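Local coordinates for hypothetical protein (Mesorhizobium loti, PDB 2O2X) that removes the 7-phosphate from D-glycero-beta-D-manno-heptose 1,7-bisphosphate, a magnesium-dependent step on the way to ADP-L-glycero-beta-D-manno-heptose, at residues A33-R38 with L152-S157; C118-A123 with P131-R136; R156-G161 with A207-L212. All blocks are in the same frame, centred on the assembly; numbering follows the deposited sequence.

Interaction 1: residues A33-R38 with L152-S157; sequences ALFLDR and LDLQRS
The ring of Phe35 meets the 152-157 loop mainly with its far rim. Close to the ring plane, at the edge, lie the CD2 methyl of Leu154, 3.8 Å from Phe35 CZ, and the CB of Ser157, 3.9 Å from Phe35 CE2. Leu152 comes in obliquely and tip to tip, its CD1 3.7 Å from Phe35 CZ, whereas the chain of Leu154 crosses the phenylalanine at about a right angle. The ring is also touched by Val76, Val78 and Ile159 of the adjoining strands. Phenylalanine suits this place because a long, flat hydrocarbon can reach from the strand to the loop without burying a polar group. Ala33, two residues back, is small enough for Leu152 to set both methyls against its CB, CD1 at 3.7 Å and CD2 at 3.8 Å. Strand 34-36 belongs to the parallel core of the Rossmann-like HAD fold. The contact closes its N-terminal end, while Asp37, probably the nucleophile, as in related HAD phosphatases, follows its C-terminal end and forms a salt bridge with Lys137. Polar fastening comes from Ser157, whose OG lies anti to the carbonyl carbon (chi1 -66°), which puts it beside the backbone N, where it reaches both Ala33 N and Asp153 O. This atom accepts an almost straight bond from Ala33 N (2.9 Å, 172° at the hydrogen) and donates its own proton to Asp153 O at 2.8 Å, arriving 43° above the carbonyl plane. One hydroxyl, used both ways, thus ties the start of the strand to the loop and the loop to itself, which explains how a buried serine is satisfied. The loop's curl is reinforced by Asp153 OD1, which accepts a hydrogen bond from Arg156 N at 3.3 Å in an Asx motif, approached from above the carboxylate plane.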
loop_
_atom_site.group_PDB
_atom_site.type_symbol
_atom_site.label_atom_id
_atom_site.label_comp_id
_atom_site.label_asym_id
_atom_site.label_seq_id
_atom_site.Cartn_x
_atom_site.Cartn_y
_atom_site.Cartn_z
ATOM N N ALA A 33 2.292 6.259 9.226
ATOM C CA ALA A 33 1.714 6.211 7.889
ATOM C C ALA A 33 0.592 5.207 7.846
ATOM O O ALA A 33 0.517 4.290 8.672
ATOM C CB ALA A 33 2.765 5.810 6.871
ATOM N N LEU A 34 -0.267 5.402 6.859
ATOM C CA LEU A 34 -1.237 4.410 6.441
ATOM C C LEU A 34 -0.695 3.749 5.201
ATOM O O LEU A 34 -0.666 4.359 4.135
ATOM C CB LEU A 34 -2.614 5.027 6.161
ATOM C CG LEU A 34 -3.685 4.054 5.632
ATOM C CD1 LEU A 34 -4.000 2.982 6.622
ATOM C CD2 LEU A 34 -4.933 4.828 5.252
ATOM N N PHE A 35 -0.264 2.499 5.338
ATOM C CA PHE A 35 0.175 1.692 4.202
ATOM C C PHE A 35 -1.019 0.955 3.608
ATOM O O PHE A 35 -1.778 0.332 4.341
ATOM C CB PHE A 35 1.217 0.649 4.630
ATOM C CG PHE A 35 2.568 1.231 5.015
ATOM C CD1 PHE A 35 3.510 1.553 4.037
ATOM C CD2 PHE A 35 2.901 1.455 6.349
ATOM C CE1 PHE A 35 4.754 2.070 4.373
ATOM C CE2 PHE A 35 4.162 1.971 6.675
ATOM C CZ PHE A 35 5.069 2.284 5.680
ATOM N N LEU A 36 -1.133 0.981 2.282
ATOM C CA LEU A 36 -2.200 0.303 1.567
ATOM C C LEU A 36 -1.630 -0.551 0.468
ATOM O O LEU A 36 -0.858 -0.085 -0.366
ATOM C CB LEU A 36 -3.146 1.317 0.904
ATOM C CG LEU A 36 -3.856 2.308 1.845
ATOM C CD1 LEU A 36 -4.696 3.307 1.047
ATOM C CD2 LEU A 36 -4.709 1.564 2.864
ATOM N N ASP A 37 -2.057 -1.794 0.391
ATOM C CA ASP A 37 -1.883 -2.549 -0.850
ATOM C C ASP A 37 -2.776 -1.881 -1.934
ATOM O O ASP A 37 -3.671 -1.081 -1.611
ATOM C CB ASP A 37 -2.283 -4.017 -0.614
ATOM C CG ASP A 37 -1.959 -4.926 -1.812
ATOM O OD1 ASP A 37 -1.102 -4.625 -2.641
ATOM O OD2 ASP A 37 -2.571 -6.000 -1.888
ATOM N N ARG A 38 -2.536 -2.176 -3.220
ATOM C CA ARG A 38 -3.308 -1.574 -4.286
ATOM C C ARG A 38 -4.385 -2.550 -4.817
ATOM O O ARG A 38 -5.575 -2.343 -4.556
ATOM C CB ARG A 38 -2.414 -1.015 -5.395
ATOM C CG ARG A 38 -3.128 0.089 -6.185
ATOM C CD ARG A 38 -2.488 0.347 -7.544
ATOM N NE ARG A 38 -2.800 -0.748 -8.449
ATOM C CZ ARG A 38 -2.155 -1.002 -9.582
ATOM N NH1 ARG A 38 -1.154 -0.227 -9.983
ATOM N NH2 ARG A 38 -2.512 -2.046 -10.294
ATOM N N LEU A 152 9.256 7.925 8.780
ATOM C CA LEU A 152 8.051 7.431 9.431
ATOM C C LEU A 152 8.294 6.817 10.798
ATOM O O LEU A 152 9.348 6.228 11.047
ATOM C CB LEU A 152 7.355 6.377 8.575
ATOM C CG LEU A 152 6.927 6.855 7.191
ATOM C CD1 LEU A 152 6.403 5.688 6.393
ATOM C CD2 LEU A 152 5.925 7.968 7.251
ATOM N N ASP A 153 7.259 6.876 11.644
ATOM C CA ASP A 153 7.188 6.074 12.853
ATOM C C ASP A 153 6.503 4.758 12.470
ATOM O O ASP A 153 5.274 4.669 12.438
ATOM C CB ASP A 153 6.402 6.832 13.912
ATOM C CG ASP A 153 6.310 6.100 15.218
ATOM O OD1 ASP A 153 6.558 4.872 15.278
ATOM O OD2 ASP A 153 5.944 6.770 16.204
ATOM N N LEU A 154 7.302 3.760 12.130
ATOM C CA LEU A 154 6.741 2.480 11.675
ATOM C C LEU A 154 5.983 1.754 12.774
ATOM O O LEU A 154 4.969 1.108 12.519
ATOM C CB LEU A 154 7.819 1.568 11.097
ATOM C CG LEU A 154 8.479 1.990 9.795
ATOM C CD1 LEU A 154 9.574 0.995 9.425
ATOM C CD2 LEU A 154 7.443 2.117 8.684
ATOM N N GLN A 155 6.424 1.897 14.013
ATOM C CA GLN A 155 5.809 1.155 15.096
ATOM C C GLN A 155 4.362 1.587 15.298
ATOM O O GLN A 155 3.547 0.798 15.717
ATOM C CB GLN A 155 6.630 1.325 16.384
ATOM C CG GLN A 155 8.013 0.680 16.319
ATOM C CD GLN A 155 9.009 1.400 15.405
ATOM O OE1 GLN A 155 8.896 2.609 15.132
ATOM N NE2 GLN A 155 9.995 0.648 14.923
ATOM N N ARG A 156 4.036 2.841 14.982
ATOM C CA ARG A 156 2.669 3.341 15.108
ATOM C C ARG A 156 1.880 3.312 13.787
ATOM O O ARG A 156 0.721 3.695 13.769
ATOM C CB ARG A 156 2.673 4.756 15.683
ATOM C CG ARG A 156 3.313 4.839 17.078
ATOM C CD ARG A 156 3.188 6.236 17.674
ATOM N NE ARG A 156 1.796 6.619 17.886
ATOM C CZ ARG A 156 1.222 7.755 17.464
ATOM N NH1 ARG A 156 1.905 8.685 16.781
ATOM N NH2 ARG A 156 -0.063 7.969 17.741
ATOM N N SER A 157 2.509 2.883 12.688
ATOM C CA SER A 157 1.850 2.847 11.376
ATOM C C SER A 157 0.857 1.712 11.283
ATOM O O SER A 157 0.858 0.780 12.100
ATOM C CB SER A 157 2.920 2.730 10.277
ATOM O OG SER A 157 3.723 3.914 10.252
#

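Interaction 2: residues C118-A123 with P131-R136; sequences CAYHEA and PDHPMR
The two arms of this loop come closest at its outer end, where the CA atoms of Glu122 and Pro131 are 3.7 Å apart, and stand 5.7 Å apart between the CA atoms of Cys118 and Arg136, where the second arm finishes in a type I beta turn from His133 to Arg136. Both arms belong to the connection from strand 114-118 to helix 141-150 of the HAD core. The imidazole of His133 lies between the CD2-CE2 side of Tyr120 on one face and CD of Pro134 on the other, both offset toward the rim. Tyr120 CD2 comes to 3.3 Å from His133 CG, and the ring planes are inclined by 33°, so the two cross obliquely. His133 ND1 accepts from Met135 N (3.0 Å, 165°), fixing the ring's rotation, and NE2 makes a weak bond to Glu14, which also holds Tyr120 OH. Cys118 SG, small and only weakly polar, rests against CB of Met135, a selenomethionine. Arg136, which probably contributes to substrate recognition, leaves the turn extended from CG to NE and lays its CD 3.3 Å from Tyr120 O. Its guanidinium then passes the His121 ring, NE 3.8 Å from His121 CD2, the two planes being 81° apart; any positive charge on that histidine would probably be discouraged. Across the outer end a water accepts from Glu122 N at 2.8 Å, donates to Pro131 O at 2.9 Å and lies over a face of the Arg136 guanidinium.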
loop_
_atom_site.group_PDB
_atom_site.type_symbol
_atom_site.label_atom_id
_atom_site.label_comp_id
_atom_site.label_asym_id
_atom_site.label_seq_id
_atom_site.Cartn_x
_atom_site.Cartn_y
_atom_site.Cartn_z
ATOM N N CYS A 118 7.083 -3.591 -6.448
ATOM C CA CYS A 118 8.120 -4.625 -6.602
ATOM C C CYS A 118 7.693 -5.654 -7.629
ATOM O O CYS A 118 6.674 -6.316 -7.446
ATOM C CB CYS A 118 8.404 -5.304 -5.290
ATOM S SG CYS A 118 9.784 -6.501 -5.482
ATOM N N ALA A 119 8.491 -5.805 -8.693
ATOM C CA ALA A 119 8.180 -6.710 -9.814
ATOM C C ALA A 119 8.681 -8.132 -9.614
ATOM O O ALA A 119 8.194 -9.050 -10.280
ATOM C CB ALA A 119 8.756 -6.164 -11.082
ATOM N N TYR A 120 9.686 -8.313 -8.768
ATOM C CA TYR A 120 10.405 -9.584 -8.699
ATOM C C TYR A 120 9.520 -10.735 -8.239
ATOM O O TYR A 120 8.748 -10.607 -7.274
ATOM C CB TYR A 120 11.565 -9.468 -7.727
ATOM C CG TYR A 120 12.614 -8.431 -8.096
ATOM C CD1 TYR A 120 13.278 -8.480 -9.317
ATOM C CD2 TYR A 120 12.973 -7.421 -7.207
ATOM C CE1 TYR A 120 14.271 -7.524 -9.650
ATOM C CE2 TYR A 120 13.964 -6.474 -7.530
ATOM C CZ TYR A 120 14.600 -6.541 -8.741
ATOM O OH TYR A 120 15.560 -5.597 -9.056
ATOM N N HIS A 121 9.630 -11.887 -8.897
ATOM C CA HIS A 121 8.850 -13.051 -8.496
ATOM C C HIS A 121 9.549 -14.327 -8.914
ATOM O O HIS A 121 10.109 -14.385 -10.006
ATOM C CB HIS A 121 7.455 -12.968 -9.127
ATOM C CG HIS A 121 6.474 -13.988 -8.627
ATOM N ND1 HIS A 121 6.369 -15.261 -9.157
ATOM C CD2 HIS A 121 5.527 -13.904 -7.664
ATOM C CE1 HIS A 121 5.409 -15.917 -8.523
ATOM N NE2 HIS A 121 4.875 -15.114 -7.618
ATOM N N GLU A 122 9.410 -15.357 -8.087
ATOM C CA GLU A 122 10.060 -16.681 -8.313
ATOM C C GLU A 122 9.673 -17.350 -9.622
ATOM O O GLU A 122 10.488 -18.093 -10.201
ATOM C CB GLU A 122 9.756 -17.623 -7.149
ATOM C CG GLU A 122 8.307 -17.988 -6.965
ATOM C CD GLU A 122 7.882 -19.231 -7.718
ATOM O OE1 GLU A 122 8.758 -20.014 -8.176
ATOM O OE2 GLU A 122 6.649 -19.437 -7.831
ATOM N N ALA A 123 8.449 -17.101 -10.088
ATOM C CA ALA A 123 7.936 -17.702 -11.306
ATOM C C ALA A 123 8.137 -16.841 -12.528
ATOM O O ALA A 123 7.555 -17.070 -13.586
ATOM C CB ALA A 123 6.453 -18.054 -11.137
ATOM N N PRO A 131 13.531 -14.857 -6.549
ATOM C CA PRO A 131 12.452 -15.447 -5.764
ATOM C C PRO A 131 12.105 -14.860 -4.421
ATOM O O PRO A 131 10.946 -14.998 -4.002
ATOM C CB PRO A 131 12.883 -16.919 -5.592
ATOM C CG PRO A 131 14.295 -16.913 -5.777
ATOM C CD PRO A 131 14.678 -15.777 -6.658
ATOM N N ASP A 132 13.042 -14.248 -3.725
ATOM C CA ASP A 132 12.737 -13.816 -2.346
ATOM C C ASP A 132 13.321 -12.465 -2.054
ATOM O O ASP A 132 14.018 -12.263 -1.049
ATOM C CB ASP A 132 13.292 -14.831 -1.355
ATOM C CG ASP A 132 12.762 -14.640 0.071
ATOM O OD1 ASP A 132 11.669 -14.047 0.267
ATOM O OD2 ASP A 132 13.449 -15.109 1.005
ATOM N N HIS A 133 13.043 -11.528 -2.947
ATOM C CA HIS A 133 13.658 -10.236 -2.893
ATOM C C HIS A 133 13.158 -9.470 -1.664
ATOM O O HIS A 133 11.980 -9.544 -1.346
ATOM C CB HIS A 133 13.366 -9.433 -4.154
ATOM C CG HIS A 133 14.214 -8.221 -4.275
ATOM N ND1 HIS A 133 13.912 -7.027 -3.649
ATOM C CD2 HIS A 133 15.412 -8.038 -4.875
ATOM C CE1 HIS A 133 14.856 -6.145 -3.917
ATOM N NE2 HIS A 133 15.776 -6.734 -4.670
ATOM N N PRO A 134 14.051 -8.757 -0.950
ATOM C CA PRO A 134 13.696 -8.004 0.250
ATOM C C PRO A 134 12.546 -6.990 0.062
ATOM O O PRO A 134 11.900 -6.642 1.053
ATOM C CB PRO A 134 14.981 -7.262 0.616
ATOM C CG PRO A 134 16.049 -7.975 -0.022
ATOM C CD PRO A 134 15.504 -8.714 -1.214
HETATM N N MSE A 135 12.294 -6.547 -1.163
HETATM C CA MSE A 135 11.212 -5.594 -1.429
HETATM C C MSE A 135 9.891 -6.254 -1.728
HETATM O O MSE A 135 8.876 -5.569 -1.834
HETATM C CB MSE A 135 11.550 -4.667 -2.584
HETATM C CG MSE A 135 12.749 -3.810 -2.310
HETATM SE SE MSE A 135 12.488 -2.463 -0.924
HETATM C CE MSE A 135 11.724 -1.287 -1.792
ATOM N N ARG A 136 9.876 -7.573 -1.882
ATOM C CA ARG A 136 8.652 -8.282 -2.270
ATOM C C ARG A 136 7.957 -8.741 -0.996
ATOM O O ARG A 136 8.492 -9.548 -0.251
ATOM C CB ARG A 136 8.931 -9.485 -3.160
ATOM C CG ARG A 136 7.647 -10.171 -3.567
ATOM C CD ARG A 136 7.843 -11.533 -4.187
ATOM N NE ARG A 136 6.573 -12.221 -4.376
ATOM C CZ ARG A 136 6.090 -13.163 -3.571
ATOM N NH1 ARG A 136 6.778 -13.595 -2.505
ATOM N NH2 ARG A 136 4.910 -13.710 -3.870
HETATM O O HOH W 1 10.924 -11.825 -5.092
HETATM O O HOH W 2 8.506 -14.890 -5.511
#

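Interaction 3: residues R156-G161 with A207-L212; sequences RSLIVG and AAIETL
A helix-on-sheet contact, largely apolar, with an arginine head lying along its outer rim, joins the last turn of helix 199-211 to the start of strand 158-161, far from the active site. Leu158 and Leu212 carry it. With CG anti to the carbonyl carbon, Leu158 directs CD1 at the helix, where that methyl lies 3.9 Å from Ala208 CB and 3.9 Å from Ile209 CG1. The small alanine lets the leucine tip approach this part of the helix, and the branched isoleucine, crossing obliquely, adds bulk beside it. From the end of the segment Leu212 comes tip to tip with Leu158, its CD1 4.1 Å from Leu158 CD1 and 3.7 Å from Arg156 O. Its second methyl serves a different partner: CD2 sits over one face of the Arg156 guanidinium, notably close to NH2 at 3.1 Å, as the two chains slide past each other in opposite directions. A bend at chi3 (63°) helps to bring the arginine head there. At the edge of that flat group, in its plane, a water donates to Leu212 O at 2.5 Å and accepts a weak bond from Arg156 NH1, linking the two loosely. An alanine at Leu212 would probably leave the tip of Leu158 less well covered and deprive the guanidinium of the methyl over its face. Thr211 turns its hydroxyl back to its own helix, OG1 donating to Ala208 O at 2.8 Å. Around this site Leu158 also touches Gln177 and Trp179 of strand 177-181, Ala208 shares Trp179, Ile209 packs on Thr67 and Ala68 of helix 62-71, and Pro32, leading into strand 34-36, touches both Arg156 and Leu212.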
loop_
_atom_site.group_PDB
_atom_site.type_symbol
_atom_site.label_atom_id
_atom_site.label_comp_id
_atom_site.label_asym_id
_atom_site.label_seq_id
_atom_site.Cartn_x
_atom_site.Cartn_y
_atom_site.Cartn_z
ATOM N N ARG A 156 4.036 2.841 14.982
ATOM C CA ARG A 156 2.669 3.341 15.108
ATOM C C ARG A 156 1.880 3.312 13.787
ATOM O O ARG A 156 0.721 3.695 13.769
ATOM C CB ARG A 156 2.673 4.756 15.683
ATOM C CG ARG A 156 3.313 4.839 17.078
ATOM C CD ARG A 156 3.188 6.236 17.674
ATOM N NE ARG A 156 1.796 6.619 17.886
ATOM C CZ ARG A 156 1.222 7.755 17.464
ATOM N NH1 ARG A 156 1.905 8.685 16.781
ATOM N NH2 ARG A 156 -0.063 7.969 17.741
ATOM N N SER A 157 2.509 2.883 12.688
ATOM C CA SER A 157 1.850 2.847 11.376
ATOM C C SER A 157 0.857 1.712 11.283
ATOM O O SER A 157 0.858 0.780 12.100
ATOM C CB SER A 157 2.920 2.730 10.277
ATOM O OG SER A 157 3.723 3.914 10.252
ATOM N N LEU A 158 -0.025 1.815 10.285
ATOM C CA LEU A 158 -1.033 0.802 10.033
ATOM C C LEU A 158 -0.890 0.327 8.601
ATOM O O LEU A 158 -0.383 1.052 7.756
ATOM C CB LEU A 158 -2.413 1.441 10.195
ATOM C CG LEU A 158 -2.665 2.190 11.518
ATOM C CD1 LEU A 158 -4.063 2.809 11.462
ATOM C CD2 LEU A 158 -2.538 1.268 12.717
ATOM N N ILE A 159 -1.324 -0.904 8.344
ATOM C CA ILE A 159 -1.342 -1.445 6.991
ATOM C C ILE A 159 -2.704 -2.079 6.736
ATOM O O ILE A 159 -3.304 -2.668 7.654
ATOM C CB ILE A 159 -0.211 -2.452 6.705
ATOM C CG1 ILE A 159 -0.190 -2.841 5.201
ATOM C CG2 ILE A 159 -0.257 -3.666 7.655
ATOM C CD1 ILE A 159 1.132 -3.382 4.695
ATOM N N VAL A 160 -3.199 -1.932 5.507
ATOM C CA VAL A 160 -4.446 -2.537 5.048
ATOM C C VAL A 160 -4.160 -3.248 3.730
ATOM O O VAL A 160 -3.532 -2.681 2.832
ATOM C CB VAL A 160 -5.517 -1.479 4.844
ATOM C CG1 VAL A 160 -6.833 -2.169 4.497
ATOM C CG2 VAL A 160 -5.616 -0.571 6.060
ATOM N N GLY A 161 -4.589 -4.492 3.605
ATOM C CA GLY A 161 -4.506 -5.232 2.360
ATOM C C GLY A 161 -5.403 -6.445 2.369
ATOM O O GLY A 161 -5.965 -6.759 3.430
ATOM N N ALA A 207 -11.202 4.736 13.323
ATOM C CA ALA A 207 -10.857 5.192 14.667
ATOM C C ALA A 207 -9.358 5.113 14.883
ATOM O O ALA A 207 -8.732 6.017 15.472
ATOM C CB ALA A 207 -11.583 4.376 15.710
ATOM N N ALA A 208 -8.748 4.040 14.396
ATOM C CA ALA A 208 -7.298 3.853 14.556
ATOM C C ALA A 208 -6.488 4.932 13.803
ATOM O O ALA A 208 -5.477 5.417 14.315
ATOM C CB ALA A 208 -6.920 2.467 14.107
ATOM N N ILE A 209 -6.950 5.317 12.617
ATOM C CA ILE A 209 -6.300 6.364 11.820
ATOM C C ILE A 209 -6.471 7.709 12.521
ATOM O O ILE A 209 -5.509 8.464 12.657
ATOM C CB ILE A 209 -6.897 6.447 10.413
ATOM C CG1 ILE A 209 -6.574 5.180 9.628
ATOM C CG2 ILE A 209 -6.352 7.667 9.674
ATOM C CD1 ILE A 209 -7.373 4.996 8.367
ATOM N N GLU A 210 -7.688 7.988 12.987
ATOM C CA GLU A 210 -7.988 9.268 13.649
ATOM C C GLU A 210 -7.135 9.499 14.894
ATOM O O GLU A 210 -6.704 10.631 15.145
ATOM C CB GLU A 210 -9.474 9.356 14.020
ATOM C CG GLU A 210 -10.452 9.525 12.847
ATOM C CD GLU A 210 -10.472 10.932 12.245
ATOM O OE1 GLU A 210 -9.555 11.737 12.526
ATOM O OE2 GLU A 210 -11.420 11.221 11.473
ATOM N N THR A 211 -6.862 8.445 15.658
ATOM C CA THR A 211 -6.025 8.606 16.858
ATOM C C THR A 211 -4.627 9.100 16.487
ATOM O O THR A 211 -3.981 9.801 17.267
ATOM C CB THR A 211 -5.883 7.320 17.693
ATOM O OG1 THR A 211 -5.183 6.325 16.946
ATOM C CG2 THR A 211 -7.220 6.789 18.106
ATOM N N LEU A 212 -4.166 8.759 15.294
ATOM C CA LEU A 212 -2.863 9.211 14.827
ATOM C C LEU A 212 -2.835 10.660 14.324
ATOM O O LEU A 212 -1.754 11.177 14.068
ATOM C CB LEU A 212 -2.367 8.293 13.721
ATOM C CG LEU A 212 -2.365 6.824 14.137
ATOM C CD1 LEU A 212 -2.026 5.981 12.961
ATOM C CD2 LEU A 212 -1.415 6.590 15.301
HETATM O O HOH W 3 0.562 11.284 15.073
#

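In the fold
Interactions 1 and 3 are neighbours, their centres about 7 Å apart, and share Arg156 and Ser157. Strands 34-36 and 158-161 lie side by side in the central sheet, joined by bonds such as Phe35 N to Leu158 O, so the loop of interaction 1 runs straight into the strand of interaction 3. Interaction 2 is set apart, about 21 Å from interaction 1 and 27 Å from interaction 3 between centres. Along the chain it is nested between the segments of interaction 1 and closes before interaction 3 opens. The first and third therefore join parts of the core at the strands' N-terminal ends, whereas the second shapes a loop carrying Arg136, probably used in substrate recognition.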